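Local coordinates for UDP-4-amino-4,6-dideoxy-N-acetyl-beta-L-altrosamine transaminase (PDB 2FNU), which catalyses the PLP-dependent transfer of an amino group from L-glutamate to a UDP-linked 4-keto sugar, the second step in making pseudaminic acid for flagellin, at residues Thr79-Phe84 / Pro318-Gln323; Thr87-Leu92 / Tyr322-Gln327; Ala312-Lys317 / Asp339-Glu344. One frame throughout, in Å; residues are numbered along the deposited sequence.

In the fold
The three contacts show how a segment lining a substrate pocket is tied to the fold behind it. The continuous run 312-327 supplies one segment of each. Interaction 3 holds the part touching the UDP-sugar against helix 335-343, interaction 1 fixes the next residues on the loop that carries Phe84 to the cofactor, and interaction 2 docks helix 323-328 on helix 86-93. Interactions 1 and 2 share Tyr322 and Gln323, their centres about 8 Å apart; those of 1 and 3 are about 12 Å apart, with Ser83 O 3.4 Å from Tyr316 CG. The touching residues of interaction 2 stand further back, the Asn89 side chain about 9 Å from PMP, although Thr87 of that helix borders it.

Interaction 1 (Thr79-Phe84 / Pro318-Gln323); sequences TTPISF and PIYQYQ. With PMP (4'-deoxy-4'-aminopyridoxal-5'-phosphate), chain E; UD1 (uridine-diphosphate-N-acetylglucosamine), chain F.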
loop_
_atom_site.group_PDB
_atom_site.type_symbol
_atom_site.label_atom_id
_atom_site.label_comp_id
_atom_site.label_asym_id
_atom_site.label_seq_id
_atom_site.Cartn_x
_atom_site.Cartn_y
_atom_site.Cartn_z
ATOM N N THR B 79 -23.749 -3.030 7.016
ATOM C CA THR B 79 -22.570 -2.979 7.886
ATOM C C THR B 79 -22.841 -2.164 9.144
ATOM O O THR B 79 -23.970 -1.729 9.385
ATOM C CB THR B 79 -21.315 -2.469 7.105
ATOM O OG1 THR B 79 -20.135 -2.659 7.903
ATOM C CG2 THR B 79 -21.473 -1.008 6.711
ATOM N N THR B 80 -21.812 -1.992 9.960
ATOM C CA THR B 80 -21.950 -1.260 11.222
ATOM C C THR B 80 -21.459 0.178 11.084
ATOM O O THR B 80 -20.456 0.428 10.395
ATOM C CB THR B 80 -21.146 -1.937 12.347
ATOM O OG1 THR B 80 -21.235 -1.139 13.544
ATOM C CG2 THR B 80 -19.661 -2.156 11.944
ATOM N N PRO B 81 -22.146 1.123 11.751
ATOM C CA PRO B 81 -21.652 2.496 11.760
ATOM C C PRO B 81 -20.545 2.713 12.794
ATOM O O PRO B 81 -19.931 3.768 12.789
ATOM C CB PRO B 81 -22.900 3.302 12.149
ATOM C CG PRO B 81 -23.669 2.386 13.052
ATOM C CD PRO B 81 -23.424 0.981 12.477
ATOM N N ILE B 82 -20.340 1.741 13.687
ATOM C CA ILE B 82 -19.288 1.842 14.718
ATOM C C ILE B 82 -18.090 1.021 14.269
ATOM O O ILE B 82 -17.896 -0.134 14.670
ATOM C CB ILE B 82 -19.802 1.448 16.138
ATOM C CG1 ILE B 82 -20.971 2.359 16.546
ATOM C CG2 ILE B 82 -18.693 1.578 17.191
ATOM C CD1 ILE B 82 -20.629 3.881 16.539
ATOM N N SER B 83 -17.320 1.633 13.375
ATOM C CA SER B 83 -16.061 1.057 12.906
ATOM C C SER B 83 -15.185 2.185 12.468
ATOM O O SER B 83 -15.647 3.336 12.383
ATOM C CB SER B 83 -16.265 0.115 11.718
ATOM O OG SER B 83 -15.034 -0.561 11.483
ATOM N N PHE B 84 -13.922 1.876 12.189
ATOM C CA PHE B 84 -13.092 2.886 11.536
ATOM C C PHE B 84 -13.624 3.148 10.129
ATOM O O PHE B 84 -14.170 2.250 9.500
ATOM C CB PHE B 84 -11.628 2.454 11.480
ATOM C CG PHE B 84 -10.713 3.531 10.972
ATOM C CD1 PHE B 84 -10.579 4.720 11.670
ATOM C CD2 PHE B 84 -10.055 3.382 9.761
ATOM C CE1 PHE B 84 -9.757 5.749 11.187
ATOM C CE2 PHE B 84 -9.221 4.401 9.264
ATOM C CZ PHE B 84 -9.086 5.583 9.979
ATOM N N PRO B 318 -19.942 7.637 14.623
ATOM C CA PRO B 318 -20.760 6.890 13.663
ATOM C C PRO B 318 -20.423 7.313 12.242
ATOM O O PRO B 318 -20.406 8.503 11.943
ATOM C CB PRO B 318 -22.193 7.281 14.052
ATOM C CG PRO B 318 -22.087 7.521 15.583
ATOM C CD PRO B 318 -20.759 8.243 15.697
ATOM N N ILE B 319 -20.153 6.347 11.366
ATOM C CA ILE B 319 -19.627 6.655 10.034
ATOM C C ILE B 319 -20.549 7.561 9.220
ATOM O O ILE B 319 -20.089 8.426 8.463
ATOM C CB ILE B 319 -19.283 5.353 9.261
ATOM C CG1 ILE B 319 -18.086 4.645 9.920
ATOM C CG2 ILE B 319 -19.009 5.625 7.793
ATOM C CD1 ILE B 319 -17.890 3.196 9.449
ATOM N N TYR B 320 -21.852 7.378 9.401
ATOM C CA TYR B 320 -22.834 8.169 8.613
ATOM C C TYR B 320 -22.817 9.662 8.998
ATOM O O TYR B 320 -23.446 10.466 8.315
ATOM C CB TYR B 320 -24.247 7.580 8.750
ATOM C CG TYR B 320 -24.732 7.504 10.193
ATOM C CD1 TYR B 320 -24.819 6.275 10.857
ATOM C CD2 TYR B 320 -25.073 8.659 10.899
ATOM C CE1 TYR B 320 -25.245 6.203 12.188
ATOM C CE2 TYR B 320 -25.495 8.595 12.245
ATOM C CZ TYR B 320 -25.584 7.354 12.873
ATOM O OH TYR B 320 -25.984 7.271 14.188
ATOM N N GLN B 321 -22.134 10.014 10.090
ATOM C CA GLN B 321 -21.984 11.416 10.504
ATOM C C GLN B 321 -20.962 12.190 9.664
ATOM O O GLN B 321 -20.962 13.435 9.681
ATOM C CB GLN B 321 -21.555 11.525 11.981
ATOM C CG GLN B 321 -22.600 11.207 13.048
ATOM C CD GLN B 321 -22.171 11.691 14.464
ATOM O OE1 GLN B 321 -21.217 12.480 14.620
ATOM N NE2 GLN B 321 -22.892 11.233 15.492
ATOM N N TYR B 322 -20.052 11.472 8.995
ATOM C CA TYR B 322 -19.026 12.153 8.206
ATOM C C TYR B 322 -19.653 12.876 7.020
ATOM O O TYR B 322 -20.626 12.392 6.436
ATOM C CB TYR B 322 -17.984 11.153 7.711
ATOM C CG TYR B 322 -17.016 10.682 8.773
ATOM C CD1 TYR B 322 -16.192 11.588 9.463
ATOM C CD2 TYR B 322 -16.884 9.315 9.062
ATOM C CE1 TYR B 322 -15.280 11.154 10.423
ATOM C CE2 TYR B 322 -15.979 8.865 10.031
ATOM C CZ TYR B 322 -15.166 9.792 10.692
ATOM O OH TYR B 322 -14.252 9.422 11.655
ATOM N N GLN B 323 -19.059 14.023 6.662
ATOM C CA GLN B 323 -19.536 14.867 5.554
ATOM C C GLN B 323 -19.796 14.097 4.262
ATOM O O GLN B 323 -20.827 14.284 3.599
ATOM C CB GLN B 323 -18.537 16.005 5.295
ATOM C CG GLN B 323 -18.987 16.960 4.175
ATOM C CD GLN B 323 -18.037 18.142 3.923
ATOM O OE1 GLN B 323 -18.208 18.900 2.952
ATOM N NE2 GLN B 323 -17.038 18.303 4.787
HETATM N N1 PMP E . -10.934 -1.649 10.037
HETATM C C2 PMP E . -10.866 -1.364 11.377
HETATM C C2A PMP E . -11.951 -1.895 12.285
HETATM C C3 PMP E . -9.794 -0.604 11.862
HETATM O O3 PMP E . -9.687 -0.335 13.197
HETATM C C4 PMP E . -8.803 -0.112 10.979
HETATM C C4A PMP E . -7.682 0.783 11.461
HETATM N N4A PMP E . -8.089 1.641 12.553
HETATM C C5 PMP E . -8.867 -0.473 9.629
HETATM C C6 PMP E . -9.910 -1.290 9.199
HETATM C C5A PMP E . -7.817 -0.021 8.629
HETATM O O4P PMP E . -6.665 -0.812 8.857
HETATM P P PMP E . -5.221 -0.281 8.365
HETATM O O1P PMP E . -4.822 0.801 9.339
HETATM O O2P PMP E . -4.313 -1.467 8.501
HETATM O O3P PMP E . -5.324 0.192 6.940
HETATM C "C1'" UD1 F . -7.093 4.928 13.194
HETATM C "C2'" UD1 F . -8.105 4.189 14.086
HETATM C "C3'" UD1 F . -7.629 2.795 14.481
HETATM C "C4'" UD1 F . -7.109 2.030 13.256
HETATM C "C5'" UD1 F . -6.132 2.830 12.374
HETATM C "C6'" UD1 F . -4.720 2.876 12.964
HETATM C "C7'" UD1 F . -9.437 5.813 15.382
HETATM C "C8'" UD1 F . -9.510 6.706 16.591
HETATM N "N2'" UD1 F . -8.386 4.992 15.277
HETATM O "O1'" UD1 F . -5.972 5.362 13.966
HETATM O "O3'" UD1 F . -8.719 2.046 15.068
HETATM O "O5'" UD1 F . -6.639 4.142 12.075
HETATM O "O7'" UD1 F . -10.309 5.844 14.548
HETATM N N1 UD1 F . 0.908 5.224 17.833
HETATM C C2 UD1 F . 2.120 4.613 18.211
HETATM N N3 UD1 F . 2.964 4.161 17.269
HETATM C C4 UD1 F . 2.692 4.283 15.962
HETATM C C5 UD1 F . 1.509 4.878 15.522
HETATM C C6 UD1 F . 0.604 5.362 16.458
HETATM O O2 UD1 F . 2.401 4.492 19.429
HETATM O O4 UD1 F . 3.508 3.849 15.128
HETATM C C1B UD1 F . 0.007 5.724 18.891
HETATM C C2B UD1 F . 0.422 7.154 19.210
HETATM O "O2'" UD1 F . 0.390 7.347 20.627
HETATM C C3B UD1 F . -0.625 8.009 18.531
HETATM C C4B UD1 F . -1.849 7.117 18.558
HETATM O O4B UD1 F . -1.360 5.775 18.459
HETATM O O3B UD1 F . -0.871 9.248 19.206
HETATM C C5B UD1 F . -2.756 7.429 17.385
HETATM O O5B UD1 F . -3.879 6.562 17.462
HETATM P PA UD1 F . -5.218 6.948 16.648
HETATM O O1A UD1 F . -6.184 5.776 16.751
HETATM O O2A UD1 F . -5.662 8.329 17.100
HETATM O O3A UD1 F . -4.545 7.022 15.177
HETATM P PB UD1 F . -5.369 6.855 13.795
HETATM O O1B UD1 F . -6.521 7.848 13.759
HETATM O O2B UD1 F . -4.345 6.811 12.671
#
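The loop 79-84 and the single 3-10 turn 319-321 approach most closely at Pro81 and Pro318, whose CA atoms lie 4.9 Å apart, and one backbone hydrogen bond joins them, from Ile319 N to Pro81 O at 3.0 Å. The donor sits in the carbonyl plane on a lone pair of Pro81 O, and the same oxygen receives a CA-H...O contact from Pro318. Thr80 shapes this corner: its OG1 accepts from Ile82 N in an ST turn. Ile319 is the side chain that enters the loop. Its CG1 branch, anti to the carbonyl carbon (chi1 -68°), runs over Pro81 O, and an extended chi2 of 166° carries Ile319 CD1 to 3.7 Å from Ser83 O and close to Phe84 O. The tip of Ile82, CD1, lies along the Pro318 ring, both side chains pointing the same way. Tyr320 takes the crowded chi1 position between N and the carbonyl carbon (58°), which brings CE1 to 3.7 Å from Pro81 CB; its hydroxyl bonds to Glu338 and Leu334 N. Phe84 turns away, CG anti to the backbone N, so that one ring face lies against PMP N4A, 3.6 Å from Phe84 CG, and UD1 C1', while Phe84 CD1 comes 3.1 Å from UD1 O7'. Ser83 OG lies near the cofactor methyl C2A and bonds to Thr87. The arrangement belongs to the cofactor pocket of a fold-type I PLP aminotransferase, where the loop leaving strand 76-79 delivers an aromatic ring to the external aldimine, in which PMP N4A is joined to UD1 C4'.

Interaction 2 (Thr87-Leu92 / Tyr322-Gln327); sequences TANMLL and YQLYQQ
A helix-on-helix contact bridged mainly by a tyrosine joins helix 86-93, which follows a strand of the central sheet and carries Thr87 of the cofactor pocket, to the short helix 323-328. Their local axes come no closer than 12.2 Å at a crossing of 48°, a separation spanned by long side chains. Tyr325 makes the crossing: with CG beside its own backbone N (chi1 -70°), the ring reaches over tip first, and its hydroxyl enters the surface of the other helix at Ala88 and Asn89. Ala88 CB lies 3.3 Å from Tyr325 OH, and the backbone N of Asn89 is 3.1 Å from that same oxygen. The Asn89 amide meets the ring at its edge, the two planes only 6° apart and thus nearly coplanar. One turn further on, Leu92 crosses Tyr325 obliquely, its CD1 branch 3.7 Å from Tyr325 CZ. That methyl also meets Leu324 CD2 at 3.7 Å, tip to tip, so Leu92 touches two consecutive residues of helix 323-328. At the start of this helix Tyr322 occupies the N-cap position, while Gln323 N bonds to Glu221 of the second subunit. Helix 86-93 packs through Thr87 and Leu91 on strand 76-79 and through Met90 and Leu91 on helix 56-66, while Ala88, Asn89 and Leu92 meet helix 323-328.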
loop_
_atom_site.group_PDB
_atom_site.type_symbol
_atom_site.label_atom_id
_atom_site.label_comp_id
_atom_site.label_asym_id
_atom_site.label_seq_id
_atom_site.Cartn_x
_atom_site.Cartn_y
_atom_site.Cartn_z
ATOM N N THR B 87 -13.706 0.744 6.783
ATOM C CA THR B 87 -14.599 -0.386 6.529
ATOM C C THR B 87 -15.655 -0.000 5.502
ATOM O O THR B 87 -16.017 -0.797 4.623
ATOM C CB THR B 87 -15.276 -0.823 7.833
ATOM O OG1 THR B 87 -14.279 -1.051 8.842
ATOM C CG2 THR B 87 -16.058 -2.130 7.622
ATOM N N ALA B 88 -16.127 1.243 5.603
ATOM C CA ALA B 88 -17.150 1.753 4.687
ATOM C C ALA B 88 -16.558 2.469 3.469
ATOM O O ALA B 88 -17.120 2.355 2.376
ATOM C CB ALA B 88 -18.128 2.672 5.415
ATOM N N ASN B 89 -15.448 3.200 3.635
ATOM C CA ASN B 89 -14.849 3.878 2.474
ATOM C C ASN B 89 -14.541 2.870 1.376
ATOM O O ASN B 89 -14.682 3.169 0.187
ATOM C CB ASN B 89 -13.525 4.580 2.816
ATOM C CG ASN B 89 -13.691 5.958 3.477
ATOM O OD1 ASN B 89 -12.685 6.561 3.917
ATOM N ND2 ASN B 89 -14.903 6.463 3.550
ATOM N N MET B 90 -14.088 1.673 1.752
ATOM C CA MET B 90 -13.717 0.699 0.710
ATOM C C MET B 90 -14.939 0.081 0.051
ATOM O O MET B 90 -14.843 -0.380 -1.083
ATOM C CB MET B 90 -12.747 -0.360 1.241
ATOM C CG MET B 90 -11.387 0.202 1.660
ATOM S SD MET B 90 -10.547 1.076 0.291
ATOM C CE MET B 90 -10.966 2.791 0.669
ATOM N N LEU B 91 -16.090 0.141 0.724
ATOM C CA LEU B 91 -17.356 -0.208 0.071
ATOM C C LEU B 91 -17.664 0.781 -1.038
ATOM O O LEU B 91 -17.987 0.391 -2.171
ATOM C CB LEU B 91 -18.502 -0.281 1.096
ATOM C CG LEU B 91 -18.425 -1.442 2.099
ATOM C CD1 LEU B 91 -19.487 -1.306 3.201
ATOM C CD2 LEU B 91 -18.560 -2.830 1.425
ATOM N N LEU B 92 -17.575 2.063 -0.711
ATOM C CA LEU B 92 -17.836 3.110 -1.714
ATOM C C LEU B 92 -16.901 2.942 -2.904
ATOM O O LEU B 92 -17.337 3.046 -4.047
ATOM C CB LEU B 92 -17.663 4.511 -1.117
ATOM C CG LEU B 92 -18.667 4.914 -0.025
ATOM C CD1 LEU B 92 -18.395 6.339 0.433
ATOM C CD2 LEU B 92 -20.124 4.766 -0.490
ATOM N N TYR B 322 -20.052 11.472 8.995
ATOM C CA TYR B 322 -19.026 12.153 8.206
ATOM C C TYR B 322 -19.653 12.876 7.020
ATOM O O TYR B 322 -20.626 12.392 6.436
ATOM C CB TYR B 322 -17.984 11.153 7.711
ATOM C CG TYR B 322 -17.016 10.682 8.773
ATOM C CD1 TYR B 322 -16.192 11.588 9.463
ATOM C CD2 TYR B 322 -16.884 9.315 9.062
ATOM C CE1 TYR B 322 -15.280 11.154 10.423
ATOM C CE2 TYR B 322 -15.979 8.865 10.031
ATOM C CZ TYR B 322 -15.166 9.792 10.692
ATOM O OH TYR B 322 -14.252 9.422 11.655
ATOM N N GLN B 323 -19.059 14.023 6.662
ATOM C CA GLN B 323 -19.536 14.867 5.554
ATOM C C GLN B 323 -19.796 14.097 4.262
ATOM O O GLN B 323 -20.827 14.284 3.599
ATOM C CB GLN B 323 -18.537 16.005 5.295
ATOM C CG GLN B 323 -18.987 16.960 4.175
ATOM C CD GLN B 323 -18.037 18.142 3.923
ATOM O OE1 GLN B 323 -18.208 18.900 2.952
ATOM N NE2 GLN B 323 -17.038 18.303 4.787
ATOM N N LEU B 324 -18.869 13.214 3.902
ATOM C CA LEU B 324 -19.035 12.426 2.698
ATOM C C LEU B 324 -20.345 11.653 2.734
ATOM O O LEU B 324 -21.067 11.611 1.744
ATOM C CB LEU B 324 -17.861 11.465 2.513
ATOM C CG LEU B 324 -17.947 10.463 1.354
ATOM C CD1 LEU B 324 -18.010 11.156 -0.012
ATOM C CD2 LEU B 324 -16.770 9.521 1.431
ATOM N N TYR B 325 -20.621 11.026 3.879
ATOM C CA TYR B 325 -21.781 10.145 3.991
ATOM C C TYR B 325 -23.070 10.960 4.091
ATOM O O TYR B 325 -24.098 10.562 3.536
ATOM C CB TYR B 325 -21.601 9.168 5.174
ATOM C CG TYR B 325 -20.514 8.178 4.849
ATOM C CD1 TYR B 325 -19.164 8.501 5.038
ATOM C CD2 TYR B 325 -20.828 6.944 4.280
ATOM C CE1 TYR B 325 -18.150 7.608 4.674
ATOM C CE2 TYR B 325 -19.813 6.018 3.930
ATOM C CZ TYR B 325 -18.484 6.376 4.126
ATOM O OH TYR B 325 -17.481 5.485 3.759
ATOM N N GLN B 326 -22.986 12.116 4.750
ATOM C CA GLN B 326 -24.114 13.057 4.799
ATOM C C GLN B 326 -24.486 13.574 3.414
ATOM O O GLN B 326 -25.668 13.766 3.117
ATOM C CB GLN B 326 -23.772 14.245 5.694
ATOM C CG GLN B 326 -23.761 13.921 7.167
ATOM C CD GLN B 326 -25.142 13.600 7.707
ATOM O OE1 GLN B 326 -25.380 12.510 8.236
ATOM N NE2 GLN B 326 -26.067 14.545 7.568
ATOM N N GLN B 327 -23.487 13.830 2.574
ATOM C CA GLN B 327 -23.775 14.322 1.225
ATOM C C GLN B 327 -24.305 13.210 0.301
ATOM O O GLN B 327 -25.200 13.441 -0.521
ATOM C CB GLN B 327 -22.553 15.029 0.629
ATOM C CG GLN B 327 -22.854 15.913 -0.606
ATOM C CD GLN B 327 -23.997 16.947 -0.400
ATOM O OE1 GLN B 327 -23.958 17.784 0.511
ATOM N NE2 GLN B 327 -25.008 16.891 -1.274
#

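Interaction 3 (Ala312-Lys317 / Asp339-Glu344); sequences AQVHYK and DFYHAE. With UD1 (uridine-diphosphate-N-acetylglucosamine), chain F.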
loop_
_atom_site.group_PDB
_atom_site.type_symbol
_atom_site.label_atom_id
_atom_site.label_comp_id
_atom_site.label_asym_id
_atom_site.label_seq_id
_atom_site.Cartn_x
_atom_site.Cartn_y
_atom_site.Cartn_z
ATOM N N ALA B 312 -6.325 8.941 26.227
ATOM C CA ALA B 312 -7.446 8.103 25.852
ATOM C C ALA B 312 -8.020 8.571 24.528
ATOM O O ALA B 312 -7.839 9.734 24.141
ATOM C CB ALA B 312 -8.518 8.133 26.937
ATOM N N GLN B 313 -8.730 7.667 23.855
ATOM C CA GLN B 313 -9.274 7.947 22.530
ATOM C C GLN B 313 -10.717 7.444 22.487
ATOM O O GLN B 313 -11.129 6.680 23.355
ATOM C CB GLN B 313 -8.387 7.249 21.484
ATOM C CG GLN B 313 -8.775 7.438 20.027
ATOM C CD GLN B 313 -8.890 8.895 19.643
ATOM O OE1 GLN B 313 -9.853 9.572 20.006
ATOM N NE2 GLN B 313 -7.905 9.384 18.890
ATOM N N VAL B 314 -11.489 7.880 21.491
ATOM C CA VAL B 314 -12.855 7.416 21.327
ATOM C C VAL B 314 -12.957 6.608 20.032
ATOM O O VAL B 314 -12.490 7.062 18.969
ATOM C CB VAL B 314 -13.846 8.593 21.275
ATOM C CG1 VAL B 314 -15.291 8.099 21.005
ATOM C CG2 VAL B 314 -13.792 9.402 22.584
ATOM N N HIS B 315 -13.552 5.416 20.134
ATOM C CA HIS B 315 -13.821 4.556 18.968
ATOM C C HIS B 315 -15.317 4.201 18.970
ATOM O O HIS B 315 -15.742 3.437 19.827
ATOM C CB HIS B 315 -12.976 3.273 19.105
ATOM C CG HIS B 315 -11.500 3.526 19.194
ATOM N ND1 HIS B 315 -10.825 3.647 20.395
ATOM C CD2 HIS B 315 -10.565 3.657 18.225
ATOM C CE1 HIS B 315 -9.545 3.860 20.157
ATOM N NE2 HIS B 315 -9.356 3.861 18.849
ATOM N N TYR B 316 -16.152 4.721 18.059
ATOM C CA TYR B 316 -15.827 5.556 16.906
ATOM C C TYR B 316 -16.986 6.515 16.661
ATOM O O TYR B 316 -18.136 6.215 17.008
ATOM C CB TYR B 316 -15.732 4.699 15.633
ATOM C CG TYR B 316 -14.582 3.740 15.579
ATOM C CD1 TYR B 316 -14.759 2.398 15.912
ATOM C CD2 TYR B 316 -13.309 4.170 15.186
ATOM C CE1 TYR B 316 -13.694 1.502 15.846
ATOM C CE2 TYR B 316 -12.221 3.278 15.123
ATOM C CZ TYR B 316 -12.434 1.955 15.471
ATOM O OH TYR B 316 -11.374 1.084 15.408
ATOM N N LYS B 317 -16.704 7.634 16.007
ATOM C CA LYS B 317 -17.768 8.469 15.437
ATOM C C LYS B 317 -18.608 7.627 14.470
ATOM O O LYS B 317 -18.058 6.950 13.615
ATOM C CB LYS B 317 -17.141 9.659 14.708
ATOM C CG LYS B 317 -18.083 10.601 13.982
ATOM C CD LYS B 317 -17.258 11.829 13.566
ATOM C CE LYS B 317 -18.030 12.852 12.778
ATOM N NZ LYS B 317 -17.148 14.061 12.605
ATOM N N ASP B 339 -25.601 6.792 21.139
ATOM C CA ASP B 339 -25.402 6.588 22.583
ATOM C C ASP B 339 -24.054 5.925 22.850
ATOM O O ASP B 339 -23.344 6.336 23.769
ATOM C CB ASP B 339 -26.514 5.733 23.217
ATOM C CG ASP B 339 -27.868 6.451 23.290
ATOM O OD1 ASP B 339 -27.948 7.678 23.077
ATOM O OD2 ASP B 339 -28.859 5.744 23.542
ATOM N N PHE B 340 -23.698 4.913 22.044
ATOM C CA PHE B 340 -22.416 4.242 22.245
ATOM C C PHE B 340 -21.244 5.214 22.055
ATOM O O PHE B 340 -20.322 5.282 22.872
ATOM C CB PHE B 340 -22.271 3.052 21.287
ATOM C CG PHE B 340 -21.038 2.237 21.548
ATOM C CD1 PHE B 340 -21.062 1.194 22.460
ATOM C CD2 PHE B 340 -19.840 2.531 20.887
ATOM C CE1 PHE B 340 -19.889 0.454 22.711
ATOM C CE2 PHE B 340 -18.679 1.799 21.127
ATOM C CZ PHE B 340 -18.710 0.761 22.043
ATOM N N TYR B 341 -21.273 5.958 20.954
ATOM C CA TYR B 341 -20.221 6.951 20.692
ATOM C C TYR B 341 -20.109 7.974 21.822
ATOM O O TYR B 341 -19.011 8.309 22.258
ATOM C CB TYR B 341 -20.535 7.647 19.376
ATOM C CG TYR B 341 -19.688 8.840 19.011
ATOM C CD1 TYR B 341 -18.298 8.758 18.964
ATOM C CD2 TYR B 341 -20.293 10.042 18.640
ATOM C CE1 TYR B 341 -17.519 9.872 18.585
ATOM C CE2 TYR B 341 -19.529 11.155 18.252
ATOM C CZ TYR B 341 -18.156 11.061 18.234
ATOM O OH TYR B 341 -17.413 12.146 17.828
ATOM N N HIS B 342 -21.244 8.467 22.305
ATOM C CA HIS B 342 -21.202 9.463 23.368
ATOM C C HIS B 342 -20.610 8.868 24.633
ATOM O O HIS B 342 -19.864 9.533 25.340
ATOM C CB HIS B 342 -22.591 10.045 23.622
ATOM C CG HIS B 342 -23.124 10.805 22.453
ATOM N ND1 HIS B 342 -24.472 10.956 22.215
ATOM C CD2 HIS B 342 -22.489 11.456 21.450
ATOM C CE1 HIS B 342 -24.646 11.666 21.115
ATOM N NE2 HIS B 342 -23.461 11.981 20.631
ATOM N N ALA B 343 -20.899 7.594 24.876
ATOM C CA ALA B 343 -20.485 6.945 26.129
ATOM C C ALA B 343 -19.035 6.456 26.132
ATOM O O ALA B 343 -18.396 6.373 27.189
ATOM C CB ALA B 343 -21.416 5.779 26.452
ATOM N N GLU B 344 -18.496 6.119 24.961
ATOM C CA GLU B 344 -17.273 5.304 24.949
ATOM C C GLU B 344 -15.960 6.074 25.086
ATOM O O GLU B 344 -15.759 7.127 24.468
ATOM C CB GLU B 344 -17.224 4.465 23.660
ATOM C CG GLU B 344 -16.249 3.267 23.713
ATOM C CD GLU B 344 -14.794 3.607 23.362
ATOM O OE1 GLU B 344 -14.527 4.658 22.721
ATOM O OE2 GLU B 344 -13.910 2.781 23.735
HETATM C "C1'" UD1 F . -7.093 4.928 13.194
HETATM C "C2'" UD1 F . -8.105 4.189 14.086
HETATM C "C3'" UD1 F . -7.629 2.795 14.481
HETATM C "C4'" UD1 F . -7.109 2.030 13.256
HETATM C "C5'" UD1 F . -6.132 2.830 12.374
HETATM C "C6'" UD1 F . -4.720 2.876 12.964
HETATM C "C7'" UD1 F . -9.437 5.813 15.382
HETATM C "C8'" UD1 F . -9.510 6.706 16.591
HETATM N "N2'" UD1 F . -8.386 4.992 15.277
HETATM O "O1'" UD1 F . -5.972 5.362 13.966
HETATM O "O3'" UD1 F . -8.719 2.046 15.068
HETATM O "O5'" UD1 F . -6.639 4.142 12.075
HETATM O "O7'" UD1 F . -10.309 5.844 14.548
HETATM N N1 UD1 F . 0.908 5.224 17.833
HETATM C C2 UD1 F . 2.120 4.613 18.211
HETATM N N3 UD1 F . 2.964 4.161 17.269
HETATM C C4 UD1 F . 2.692 4.283 15.962
HETATM C C5 UD1 F . 1.509 4.878 15.522
HETATM C C6 UD1 F . 0.604 5.362 16.458
HETATM O O2 UD1 F . 2.401 4.492 19.429
HETATM O O4 UD1 F . 3.508 3.849 15.128
HETATM C C1B UD1 F . 0.007 5.724 18.891
HETATM C C2B UD1 F . 0.422 7.154 19.210
HETATM O "O2'" UD1 F . 0.390 7.347 20.627
HETATM C C3B UD1 F . -0.625 8.009 18.531
HETATM C C4B UD1 F . -1.849 7.117 18.558
HETATM O O4B UD1 F . -1.360 5.775 18.459
HETATM O O3B UD1 F . -0.871 9.248 19.206
HETATM C C5B UD1 F . -2.756 7.429 17.385
HETATM O O5B UD1 F . -3.879 6.562 17.462
HETATM P PA UD1 F . -5.218 6.948 16.648
HETATM O O1A UD1 F . -6.184 5.776 16.751
HETATM O O2A UD1 F . -5.662 8.329 17.100
HETATM O O3A UD1 F . -4.545 7.022 15.177
HETATM P PB UD1 F . -5.369 6.855 13.795
HETATM O O1B UD1 F . -6.521 7.848 13.759
HETATM O O2B UD1 F . -4.345 6.811 12.671
#
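Two side chains, those of Tyr341 of helix 335-343 and Glu344, the first residue beyond it, brace the substrate-binding segment 312-317 of this DegT/DnrJ/EryC1-family aminotransferase from behind. The Tyr341 ring, with CG anti to the backbone N (chi1 172°), lies alongside Lys317 and offers it a face: Lys317 CA sits 3.7 Å from the ring centroid, 22° off the normal, a CH-pi contact. Val314 meets Tyr341 at about a right angle, CG1 to CD1. Lys317 then runs on fully extended, and its amino group forms a salt bridge with Glu219 of the second subunit. Phe340 turns a ring edge to the carbonyl oxygen of His315. Glu344, just past the helix, bends at chi2 (-85°) and brings OE1 to His315 N, 2.9 Å away. That bond is almost straight, although the donor stands above the carboxylate plane. Glu344 OE2 and His315 ND1 both bond to Ser346 OG, a link that could influence the charge of the histidine. On the far side His315 NE2 bonds to Tyr6, a substrate-binding residue, and His315 CD2 lies 3.6 Å from the acetyl methyl C8' of UD1. A cis peptide leads into Tyr316, and His315 CB sits over the centre of the Tyr316 ring. Gln313 uses OE1 to take the N-H of Val314, while NE2 donates to UD1 O2A at 3.1 Å. Tyr316 reaches the sugar with its outer edge, the hydroxyl donating to UD1 O3' over 2.8 Å.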